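Local coordinates for alpha,alpha-trehalose-phosphate synthase (UDP-forming) (Burkholderia vietnamiensis, PDB 5TVG), which is a glycosyltransferase of family 20 with the two-domain GT-B fold, modelled here with bound uridine-5'-diphosphate and a magnesium ion, at residues A105-R109 and Q110-G114; R201-S204 and D205-R209; E440-A443 and Q444-N448; V458-L461 and R462-A466. All coordinates share one frame; numbering follows the deposited sequence. Where two conformers were deposited one is given.

In the fold
The four contacts are all local, each between side chains and backbone groups a few residues apart, and they follow one another along the chain. Interactions 1 and 2 both reach the second subunit; their centres are about 24 Å apart and their nearest atoms about 11 Å. Interaction 1 and interaction 3 lie on opposite sides of the chain's centre, with about 41 Å between their own centres. Interactions 3 and 4 sit on successive helices, 431-447 and 450-461, and approach to about 12 Å between nearest atoms. Interaction 3 lies in the second shell or beyond: the side chain of Leu-445 is about 12 Å from uridine-5'-diphosphate and that of Asn-441 about 13 Å from the magnesium ion.

Interaction 1: residues A105-R109 and Q110-G114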
loop_
_atom_site.group_PDB
_atom_site.type_symbol
_atom_site.label_atom_id
_atom_site.label_comp_id
_atom_site.label_asym_id
_atom_site.label_seq_id
_atom_site.Cartn_x
_atom_site.Cartn_y
_atom_site.Cartn_z
ATOM N N ALA A 105 10.620 -14.165 3.663
ATOM C CA ALA A 105 10.932 -14.933 4.873
ATOM C C ALA A 105 11.008 -14.042 6.105
ATOM O O ALA A 105 11.525 -12.927 6.044
ATOM C CB ALA A 105 12.249 -15.684 4.697
ATOM N N ARG A 106 10.473 -14.534 7.226
ATOM C CA ARG A 106 10.504 -13.809 8.498
ATOM C C ARG A 106 10.869 -14.775 9.616
ATOM O O ARG A 106 10.049 -15.613 9.992
ATOM C CB ARG A 106 9.163 -13.141 8.828
ATOM C CG ARG A 106 8.397 -12.566 7.662
ATOM C CD ARG A 106 8.885 -11.186 7.265
ATOM N NE ARG A 106 8.023 -10.647 6.218
ATOM C CZ ARG A 106 8.396 -10.484 4.955
ATOM N NH1 ARG A 106 9.630 -10.776 4.577
ATOM N NH2 ARG A 106 7.540 -10.007 4.075
ATOM N N PHE A 107 12.088 -14.687 10.129
ATOM C CA PHE A 107 12.484 -15.500 11.268
ATOM C C PHE A 107 12.166 -14.809 12.594
ATOM O O PHE A 107 12.354 -13.599 12.745
ATOM C CB PHE A 107 13.970 -15.827 11.220
ATOM C CG PHE A 107 14.440 -16.655 12.388
ATOM C CD1 PHE A 107 14.114 -17.989 12.469
ATOM C CD2 PHE A 107 15.197 -16.101 13.392
ATOM C CE1 PHE A 107 14.534 -18.757 13.538
ATOM C CE2 PHE A 107 15.631 -16.868 14.439
ATOM C CZ PHE A 107 15.302 -18.207 14.506
ATOM N N ASP A 108 11.692 -15.596 13.562
ATOM C CA ASP A 108 11.515 -15.130 14.931
ATOM C C ASP A 108 11.904 -16.238 15.904
ATOM O O ASP A 108 11.391 -17.358 15.805
ATOM C CB ASP A 108 10.080 -14.687 15.197
ATOM C CG ASP A 108 9.897 -14.181 16.626
ATOM O OD1 ASP A 108 9.646 -14.993 17.546
ATOM O OD2 ASP A 108 10.068 -12.966 16.822
ATOM N N ARG A 109 12.753 -15.898 16.883
ATOM C CA ARG A 109 13.316 -16.907 17.777
ATOM C C ARG A 109 12.253 -17.653 18.567
ATOM O O ARG A 109 12.369 -18.870 18.757
ATOM C CB ARG A 109 14.309 -16.275 18.747
ATOM C CG ARG A 109 15.626 -16.101 18.118
ATOM C CD ARG A 109 16.661 -15.546 19.043
ATOM N NE ARG A 109 17.930 -15.578 18.328
ATOM C CZ ARG A 109 19.052 -15.038 18.772
ATOM N NH1 ARG A 109 19.094 -14.504 19.991
ATOM N NH2 ARG A 109 20.148 -15.120 18.025
ATOM N N GLN A 110 11.235 -16.945 19.073
ATOM C CA GLN A 110 10.207 -17.587 19.898
ATOM C C GLN A 110 9.396 -18.580 19.072
ATOM O O GLN A 110 9.081 -19.684 19.527
ATOM C CB GLN A 110 9.288 -16.520 20.541
ATOM C CG GLN A 110 9.933 -15.676 21.681
ATOM C CD GLN A 110 9.000 -14.602 22.325
ATOM O OE1 GLN A 110 7.797 -14.526 22.052
ATOM N NE2 GLN A 110 9.579 -13.775 23.186
ATOM N N GLU A 111 9.041 -18.192 17.848
ATOM C CA GLU A 111 8.362 -19.109 16.925
ATOM C C GLU A 111 9.191 -20.360 16.659
ATOM O O GLU A 111 8.665 -21.488 16.671
ATOM C CB GLU A 111 8.065 -18.404 15.596
ATOM C CG GLU A 111 6.990 -17.322 15.705
ATOM C CD GLU A 111 6.655 -16.683 14.365
ATOM O OE1 GLU A 111 5.598 -16.019 14.282
ATOM O OE2 GLU A 111 7.418 -16.883 13.388
ATOM N N TYR A 112 10.494 -20.188 16.431
ATOM C CA TYR A 112 11.326 -21.360 16.191
ATOM C C TYR A 112 11.360 -22.253 17.424
ATOM O O TYR A 112 11.262 -23.476 17.311
ATOM C CB TYR A 112 12.738 -20.952 15.772
ATOM C CG TYR A 112 13.675 -22.141 15.562
ATOM C CD1 TYR A 112 13.381 -23.136 14.639
ATOM C CD2 TYR A 112 14.856 -22.262 16.291
ATOM C CE1 TYR A 112 14.241 -24.208 14.445
ATOM C CE2 TYR A 112 15.726 -23.343 16.104
ATOM C CZ TYR A 112 15.401 -24.306 15.189
ATOM O OH TYR A 112 16.235 -25.379 15.013
ATOM N N ALA A 113 11.468 -21.661 18.614
ATOM C CA ALA A 113 11.440 -22.465 19.840
ATOM C C ALA A 113 10.127 -23.235 19.976
ATOM O O ALA A 113 10.131 -24.405 20.367
ATOM C CB ALA A 113 11.676 -21.572 21.073
ATOM N N GLY A 114 8.989 -22.604 19.645
ATOM C CA GLY A 114 7.723 -23.331 19.692
ATOM C C GLY A 114 7.651 -24.440 18.653
ATOM O O GLY A 114 7.054 -25.498 18.886
HETATM O O HOH W 1 9.914 -17.734 12.394
HETATM O O HOH W 2 7.809 -15.121 11.714
#
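Asp-108 is the N-cap of helix 109-127, and its carboxylate turns back onto the first turn of that helix. With CG anti to the backbone N (chi1 -179°), OD1 lies over two backbone amides. Glu-111 N points almost straight at OD1 of Asp-108 (3.3 Å, 163°) and meets the anti lone pair, whereas the bond from Gln-110 N to the same oxygen is shorter (2.9 Å) but bent and weak. The helix proper begins with Tyr-112 N donating to Asp-108 O at 3.0 Å.

The tight side of the cap is apolar. Phe-107, just before the N-cap, brings CE1 to 3.6 Å from CB of Tyr-112, the pairing of a hydrophobic staple. The two side chains cross obliquely, and Phe-89, Pro-177 and Pro-178 pack about them. Tyr-112 OH continues past the staple to a hydrogen bond with Glu-181, while Phe-107 also packs on Tyr-414 of the second subunit. Arg-109 points its extended chain to that subunit too, where its ion pairs with Asp-415 and Asp-421 are long and weak.

The looser side is hydrated. Glu-111 keeps its carboxylate apart from that of Asp-108, OD1 of Asp-108 and OE2 of Glu-111 being 5.1 Å apart. In place of the direct bond of a capping box, one water links the two residues: it accepts from Asp-108 N at 3.0 Å and hydrogen-bonds to Glu-111 OE2 at 2.8 Å.

Interaction 2: residues R201-S204 and D205-R209; sequences RAFS and DYIER
From Arg-201 to Glu-208 the backbone keeps regular alpha-helical bonding, each amide donating to the carbonyl four residues back, from Asp-205 N to Arg-201 O through Glu-208 N to Ser-204 O at 2.8 Å. Phe-203 and Ile-207 stand one turn apart on the buried side, where the CD1 methyl of Ile-207 approaches CE2 of Phe-203 to 3.6 Å at the far end of the ring. A chi1 of -176° sets CG of Phe-203 beside its carbonyl carbon and so leans the ring toward the next turn and Ile-207. Phe-167, met edge-to-face, and Phe-194 are further ring neighbours. These residues belong to helix 197-209, which follows strand 191-194 of the large mixed sheet in the N-terminal half of the GT-B fold. Beside Ile-207, Tyr-206 sends its hydroxyl to a hydrogen bond with His-179.

On another side of the helix, polar residues meet through carbon-oxygen contacts, and their polar ends bond to other partners. Glu-208 brings OE1 to 3.4 Å from CB of Ser-204, while the Ser-204 hydroxyl bonds back to Lys-200 O. Arg-201 lays its aliphatic CG 4.0 Å from OD2 of Asp-205, but its NE stays 4.9 Å from OD1 of Asp-205, so the opposite charges do not touch. The salt bridge of Asp-205 is instead intermolecular, to Arg-209 of the second subunit, and the exchange is reciprocal. Within the chain OD1 of Asp-205 also sits 4.0 Å above one face of the Arg-209 guanidinium, offset toward its rim.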
loop_
_atom_site.group_PDB
_atom_site.type_symbol
_atom_site.label_atom_id
_atom_site.label_comp_id
_atom_site.label_asym_id
_atom_site.label_seq_id
_atom_site.Cartn_x
_atom_site.Cartn_y
_atom_site.Cartn_z
ATOM N N ARG A 201 20.296 -33.402 -4.290
ATOM C CA ARG A 201 21.610 -32.808 -4.501
ATOM C C ARG A 201 21.798 -31.521 -3.695
ATOM O O ARG A 201 22.886 -31.262 -3.163
ATOM C CB ARG A 201 21.789 -32.517 -5.979
ATOM C CG ARG A 201 23.232 -32.361 -6.403
ATOM C CD ARG A 201 23.316 -32.376 -7.909
ATOM N NE ARG A 201 24.689 -32.600 -8.360
ATOM C CZ ARG A 201 25.046 -32.849 -9.620
ATOM N NH1 ARG A 201 24.130 -32.908 -10.579
ATOM N NH2 ARG A 201 26.323 -33.039 -9.913
ATOM N N ALA A 202 20.758 -30.693 -3.586
ATOM C CA ALA A 202 20.899 -29.491 -2.764
ATOM C C ALA A 202 21.241 -29.869 -1.328
ATOM O O ALA A 202 22.132 -29.273 -0.708
ATOM C CB ALA A 202 19.610 -28.659 -2.806
ATOM N N PHE A 203 20.572 -30.898 -0.804
ATOM C CA PHE A 203 20.867 -31.367 0.544
ATOM C C PHE A 203 22.296 -31.888 0.652
ATOM O O PHE A 203 23.039 -31.518 1.574
ATOM C CB PHE A 203 19.884 -32.463 0.910
ATOM C CG PHE A 203 20.022 -32.958 2.308
ATOM C CD1 PHE A 203 19.548 -32.196 3.376
ATOM C CD2 PHE A 203 20.605 -34.200 2.573
ATOM C CE1 PHE A 203 19.636 -32.673 4.699
ATOM C CE2 PHE A 203 20.709 -34.673 3.897
ATOM C CZ PHE A 203 20.224 -33.909 4.953
ATOM N N SER A 204 22.719 -32.715 -0.314
ATOM C CA SER A 204 24.082 -33.237 -0.295
ATOM C C SER A 204 25.087 -32.114 -0.459
ATOM O O SER A 204 26.143 -32.126 0.193
ATOM C CB SER A 204 24.279 -34.272 -1.409
ATOM O OG SER A 204 23.344 -35.313 -1.266
ATOM N N ASP A 205 24.769 -31.136 -1.335
ATOM C CA ASP A 205 25.666 -30.004 -1.545
ATOM C C ASP A 205 25.925 -29.271 -0.238
ATOM O O ASP A 205 27.072 -28.930 0.078
ATOM C CB ASP A 205 25.078 -29.021 -2.592
ATOM C CG ASP A 205 25.319 -29.472 -4.045
ATOM O OD1 ASP A 205 26.138 -30.389 -4.279
ATOM O OD2 ASP A 205 24.702 -28.900 -4.968
ATOM N N TYR A 206 24.879 -29.057 0.556
ATOM C CA TYR A 206 25.064 -28.398 1.845
ATOM C C TYR A 206 26.047 -29.177 2.713
ATOM O O TYR A 206 26.991 -28.613 3.279
ATOM C CB TYR A 206 23.709 -28.230 2.555
ATOM C CG TYR A 206 23.793 -27.477 3.866
ATOM C CD1 TYR A 206 24.166 -28.123 5.044
ATOM C CD2 TYR A 206 23.491 -26.119 3.926
ATOM C CE1 TYR A 206 24.245 -27.427 6.248
ATOM C CE2 TYR A 206 23.553 -25.419 5.108
ATOM C CZ TYR A 206 23.938 -26.067 6.270
ATOM O OH TYR A 206 24.010 -25.339 7.445
ATOM N N ILE A 207 25.831 -30.481 2.837
ATOM C CA ILE A 207 26.671 -31.290 3.716
ATOM C C ILE A 207 28.099 -31.385 3.187
ATOM O O ILE A 207 29.069 -31.243 3.940
ATOM C CB ILE A 207 26.010 -32.666 3.912
ATOM C CG1 ILE A 207 24.872 -32.475 4.941
ATOM C CG2 ILE A 207 27.044 -33.721 4.309
ATOM C CD1 ILE A 207 23.958 -33.635 5.121
ATOM N N GLU A 208 28.263 -31.563 1.888
ATOM C CA GLU A 208 29.615 -31.733 1.372
ATOM C C GLU A 208 30.378 -30.416 1.380
ATOM O O GLU A 208 31.507 -30.339 1.876
ATOM C CB GLU A 208 29.545 -32.365 -0.014
ATOM C CG GLU A 208 29.137 -33.846 0.088
ATOM C CD GLU A 208 28.858 -34.499 -1.254
ATOM O OE1 GLU A 208 27.670 -34.728 -1.562
ATOM O OE2 GLU A 208 29.816 -34.787 -1.995
ATOM N N ARG A 209 29.773 -29.358 0.851
ATOM C CA ARG A 209 30.509 -28.115 0.686
ATOM C C ARG A 209 30.712 -27.380 2.009
ATOM O O ARG A 209 31.588 -26.516 2.090
ATOM C CB ARG A 209 29.781 -27.243 -0.331
ATOM C CG ARG A 209 29.951 -27.805 -1.736
ATOM C CD ARG A 209 28.974 -27.217 -2.730
ATOM N NE ARG A 209 29.206 -27.759 -4.066
ATOM C CZ ARG A 209 28.812 -27.158 -5.186
ATOM N NH1 ARG A 209 28.171 -25.997 -5.113
ATOM N NH2 ARG A 209 29.078 -27.702 -6.367
#

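Interaction 3: residues E440-A443 and Q444-N448; sequences ENLA and QLRNN
A chi1 of 176° carries Leu-442 CG to the side of its carbonyl carbon, while Arg-446, one turn on, sets CG beside its own N (chi1 -79°) and runs extended to NE; together these torsions lay the leucine's branched end over the guanidinium. CD2 of Leu-442 stands 3.5 Å above one face of the Arg-446 guanidinium, offset toward the rim, and its closest approach is to NH1 of Arg-446 at 3.6 Å. This is an i to i+4 contact of an aliphatic group on a flat cation, made in the last turns of helix 431-447 of the GT-B fold, while NH2 of Arg-446 forms a salt bridge with Asp-240, which probably fixes the rotation of the group.

Beneath the pair the backbone is bonded as an alpha-helix, Arg-446 N to Leu-442 O at 2.9 Å and Leu-445 N to Asn-441 O at 2.9 Å. Gln-444 CG lies 3.4 Å from Glu-440 O, and its NE2 bonds to Glu-404 O. Just beyond, Asn-448 leaves helical geometry. Asn-441 and Leu-445 face helix 376-384 through Val-382, while Leu-442, Leu-445 and Arg-446 rest on Pro-239 at the start of helix 239-248.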
loop_
_atom_site.group_PDB
_atom_site.type_symbol
_atom_site.label_atom_id
_atom_site.label_comp_id
_atom_site.label_asym_id
_atom_site.label_seq_id
_atom_site.Cartn_x
_atom_site.Cartn_y
_atom_site.Cartn_z
ATOM N N GLU A 440 3.230 -39.484 -24.614
ATOM C CA GLU A 440 4.516 -39.470 -23.931
ATOM C C GLU A 440 4.340 -39.149 -22.455
ATOM O O GLU A 440 4.885 -39.846 -21.592
ATOM C CB GLU A 440 5.484 -38.491 -24.583
ATOM C CG GLU A 440 6.839 -38.409 -23.860
ATOM C CD GLU A 440 7.700 -37.299 -24.438
ATOM O OE1 GLU A 440 7.371 -36.868 -25.551
ATOM O OE2 GLU A 440 8.647 -36.809 -23.778
ATOM N N ASN A 441 3.554 -38.115 -22.139
ATOM C CA ASN A 441 3.332 -37.812 -20.730
ATOM C C ASN A 441 2.544 -38.930 -20.035
ATOM O O ASN A 441 2.835 -39.287 -18.885
ATOM C CB ASN A 441 2.597 -36.475 -20.588
ATOM C CG ASN A 441 3.494 -35.277 -20.836
ATOM O OD1 ASN A 441 4.724 -35.388 -20.779
ATOM N ND2 ASN A 441 2.877 -34.109 -21.097
ATOM N N LEU A 442 1.532 -39.482 -20.710
ATOM C CA LEU A 442 0.712 -40.509 -20.079
ATOM C C LEU A 442 1.534 -41.756 -19.739
ATOM O O LEU A 442 1.369 -42.342 -18.665
ATOM C CB LEU A 442 -0.474 -40.852 -20.982
ATOM C CG LEU A 442 -1.332 -42.002 -20.445
ATOM C CD1 LEU A 442 -1.870 -41.723 -19.034
ATOM C CD2 LEU A 442 -2.455 -42.308 -21.412
ATOM N N ALA A 443 2.416 -42.180 -20.650
ATOM C CA ALA A 443 3.306 -43.307 -20.375
ATOM C C ALA A 443 4.218 -42.994 -19.203
ATOM O O ALA A 443 4.596 -43.898 -18.447
ATOM C CB ALA A 443 4.131 -43.695 -21.631
ATOM N N GLN A 444 4.655 -41.739 -19.072
ATOM C CA GLN A 444 5.435 -41.409 -17.879
ATOM C C GLN A 444 4.598 -41.592 -16.623
ATOM O O GLN A 444 5.067 -42.159 -15.625
ATOM C CB GLN A 444 5.975 -39.981 -17.941
ATOM C CG GLN A 444 7.087 -39.819 -18.960
ATOM C CD GLN A 444 8.391 -40.402 -18.465
ATOM O OE1 GLN A 444 8.593 -41.618 -18.492
ATOM N NE2 GLN A 444 9.284 -39.537 -17.998
ATOM N N LEU A 445 3.349 -41.128 -16.657
ATOM C CA LEU A 445 2.499 -41.246 -15.478
ATOM C C LEU A 445 2.285 -42.709 -15.108
ATOM O O LEU A 445 2.338 -43.061 -13.928
ATOM C CB LEU A 445 1.159 -40.563 -15.725
ATOM C CG LEU A 445 1.157 -39.043 -15.965
ATOM C CD1 LEU A 445 -0.269 -38.541 -16.150
ATOM C CD2 LEU A 445 1.843 -38.315 -14.815
ATOM N N ARG A 446 2.095 -43.578 -16.111
ATOM C CA ARG A 446 1.845 -44.988 -15.838
ATOM C C ARG A 446 3.092 -45.715 -15.368
ATOM O O ARG A 446 2.990 -46.686 -14.614
ATOM C CB ARG A 446 1.292 -45.674 -17.074
ATOM C CG ARG A 446 -0.164 -45.412 -17.298
ATOM C CD ARG A 446 -0.560 -45.866 -18.681
ATOM N NE ARG A 446 -1.999 -45.794 -18.868
ATOM C CZ ARG A 446 -2.582 -45.788 -20.058
ATOM N NH1 ARG A 446 -1.834 -45.840 -21.156
ATOM N NH2 ARG A 446 -3.903 -45.730 -20.154
ATOM N N ASN A 447 4.266 -45.260 -15.785
ATOM C CA ASN A 447 5.460 -45.965 -15.369
ATOM C C ASN A 447 6.050 -45.426 -14.065
ATOM O O ASN A 447 6.950 -46.059 -13.511
ATOM C CB ASN A 447 6.456 -45.948 -16.532
ATOM C CG ASN A 447 5.914 -46.715 -17.748
ATOM O OD1 ASN A 447 5.747 -46.169 -18.843
ATOM N ND2 ASN A 447 5.596 -47.980 -17.537
ATOM N N ASN A 448 5.521 -44.322 -13.525
ATOM C CA ASN A 448 5.844 -43.852 -12.177
ATOM C C ASN A 448 4.548 -43.452 -11.467
ATOM O O ASN A 448 4.378 -42.316 -11.023
ATOM C CB ASN A 448 6.806 -42.644 -12.123
ATOM C CG ASN A 448 7.022 -42.157 -10.655
ATOM O OD1 ASN A 448 7.094 -42.991 -9.691
ATOM N ND2 ASN A 448 7.030 -40.817 -10.465
#

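Interaction 4: residues V458-L461 and R462-A466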
loop_
_atom_site.group_PDB
_atom_site.type_symbol
_atom_site.label_atom_id
_atom_site.label_comp_id
_atom_site.label_asym_id
_atom_site.label_seq_id
_atom_site.Cartn_x
_atom_site.Cartn_y
_atom_site.Cartn_z
ATOM N N VAL A 458 8.380 -47.611 1.241
ATOM C CA VAL A 458 8.158 -48.625 2.260
ATOM C C VAL A 458 9.260 -49.691 2.200
ATOM O O VAL A 458 9.798 -50.096 3.235
ATOM C CB VAL A 458 6.755 -49.237 2.102
ATOM C CG1 VAL A 458 6.619 -50.520 2.957
ATOM C CG2 VAL A 458 5.691 -48.205 2.438
ATOM N N ALA A 459 9.672 -50.083 0.979
ATOM C CA ALA A 459 10.735 -51.081 0.821
ATOM C C ALA A 459 12.031 -50.610 1.456
ATOM O O ALA A 459 12.709 -51.384 2.148
ATOM C CB ALA A 459 10.962 -51.407 -0.663
ATOM N N ASP A 460 12.382 -49.333 1.256
ATOM C CA ASP A 460 13.554 -48.773 1.915
ATOM C C ASP A 460 13.402 -48.759 3.433
ATOM O O ASP A 460 14.369 -49.011 4.164
ATOM C CB ASP A 460 13.812 -47.367 1.390
ATOM C CG ASP A 460 14.423 -47.367 -0.018
ATOM O OD1 ASP A 460 14.832 -48.446 -0.499
ATOM O OD2 ASP A 460 14.441 -46.302 -0.658
ATOM N N LEU A 461 12.186 -48.510 3.926
ATOM C CA LEU A 461 11.942 -48.491 5.364
ATOM C C LEU A 461 12.118 -49.895 5.968
ATOM O O LEU A 461 12.700 -50.051 7.047
ATOM C CB LEU A 461 10.540 -47.908 5.570
ATOM C CG LEU A 461 10.158 -46.813 6.556
ATOM C CD1 LEU A 461 11.220 -45.772 6.740
ATOM C CD2 LEU A 461 8.987 -46.112 5.888
ATOM N N ARG A 462 11.663 -50.924 5.253
ATOM C CA ARG A 462 11.818 -52.328 5.641
ATOM C C ARG A 462 13.246 -52.846 5.582
ATOM O O ARG A 462 13.486 -53.955 6.058
ATOM C CB ARG A 462 10.951 -53.216 4.768
ATOM C CG ARG A 462 9.506 -53.128 5.133
ATOM C CD ARG A 462 8.638 -53.796 4.121
ATOM N NE ARG A 462 7.242 -53.701 4.492
ATOM C CZ ARG A 462 6.234 -53.803 3.638
ATOM N NH1 ARG A 462 6.472 -54.006 2.354
ATOM N NH2 ARG A 462 4.984 -53.702 4.066
ATOM N N SER A 463 14.198 -52.109 5.012
ATOM C CA SER A 463 15.519 -52.702 4.784
ATOM C C SER A 463 16.716 -51.794 5.017
ATOM O O SER A 463 17.802 -52.316 5.274
ATOM C CB SER A 463 15.600 -53.188 3.336
ATOM O OG SER A 463 15.498 -52.023 2.474
ATOM N N VAL A 464 16.589 -50.477 4.961
ATOM C CA VAL A 464 17.784 -49.637 4.992
ATOM C C VAL A 464 18.449 -49.716 6.353
ATOM O O VAL A 464 19.625 -50.075 6.465
ATOM C CB VAL A 464 17.449 -48.178 4.598
ATOM C CG1 VAL A 464 18.624 -47.240 4.890
ATOM C CG2 VAL A 464 17.105 -48.094 3.131
ATOM N N ALA A 465 17.708 -49.388 7.406
ATOM C CA ALA A 465 18.314 -49.411 8.726
ATOM C C ALA A 465 18.960 -50.768 8.994
ATOM O O ALA A 465 20.097 -50.833 9.475
ATOM C CB ALA A 465 17.276 -49.051 9.799
ATOM N N ALA A 466 18.289 -51.866 8.632
ATOM C CA ALA A 466 18.894 -53.171 8.921
ATOM C C ALA A 466 20.087 -53.450 8.006
ATOM O O ALA A 466 21.139 -53.885 8.482
ATOM C CB ALA A 466 17.861 -54.296 8.832
HETATM O O HOH W 3 15.291 -48.776 7.422
#
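The guanidinium of Arg-462 carries the CG1 methyl of Val-458 on one face, 3.4 Å above the plane and over its centre, while NH1 makes a weak hydrogen bond to a glycerol, probably from the crystallisation liquor. CG1 of Val-458 is 3.4 Å from CZ of Arg-462, a close fit of a branched aliphatic on the flat cation. The extended arginine chain runs back alongside helix 450-461 to bring the group there.

Where this helix gives way to helix 464-468, the backbone carbonyls of its last turn find different partners. Val-458 O accepts from Arg-462 N at 2.9 Å. Asp-460 O takes two amides: Val-464 N approaches at 2.8 Å, tilted modestly from the carbonyl plane, whereas Ser-463 N at 3.2 Å stands far above it, off the lone pairs. Ser-463 sits at the N-cap of helix 464-468 but makes no capping bond; with chi1 at 64° its OG turns back to donate to Ala-459 O of the preceding helix at 2.9 Å. A water donates to Leu-461 O at 2.9 Å. Asp-460 packs its CB 3.8 Å from CG2 of Val-464, and its OD2 bonds to the hydroxyl of Tyr-233.

The Leu-461 side chain packs on the large mixed sheet, touching Leu-135 and Trp-137 of strand 135-139 and Ile-191 of strand 191-194, while Val-458 and Arg-462 border helix 31-43 and Val-464 meets Lys-229 of strand 226-232.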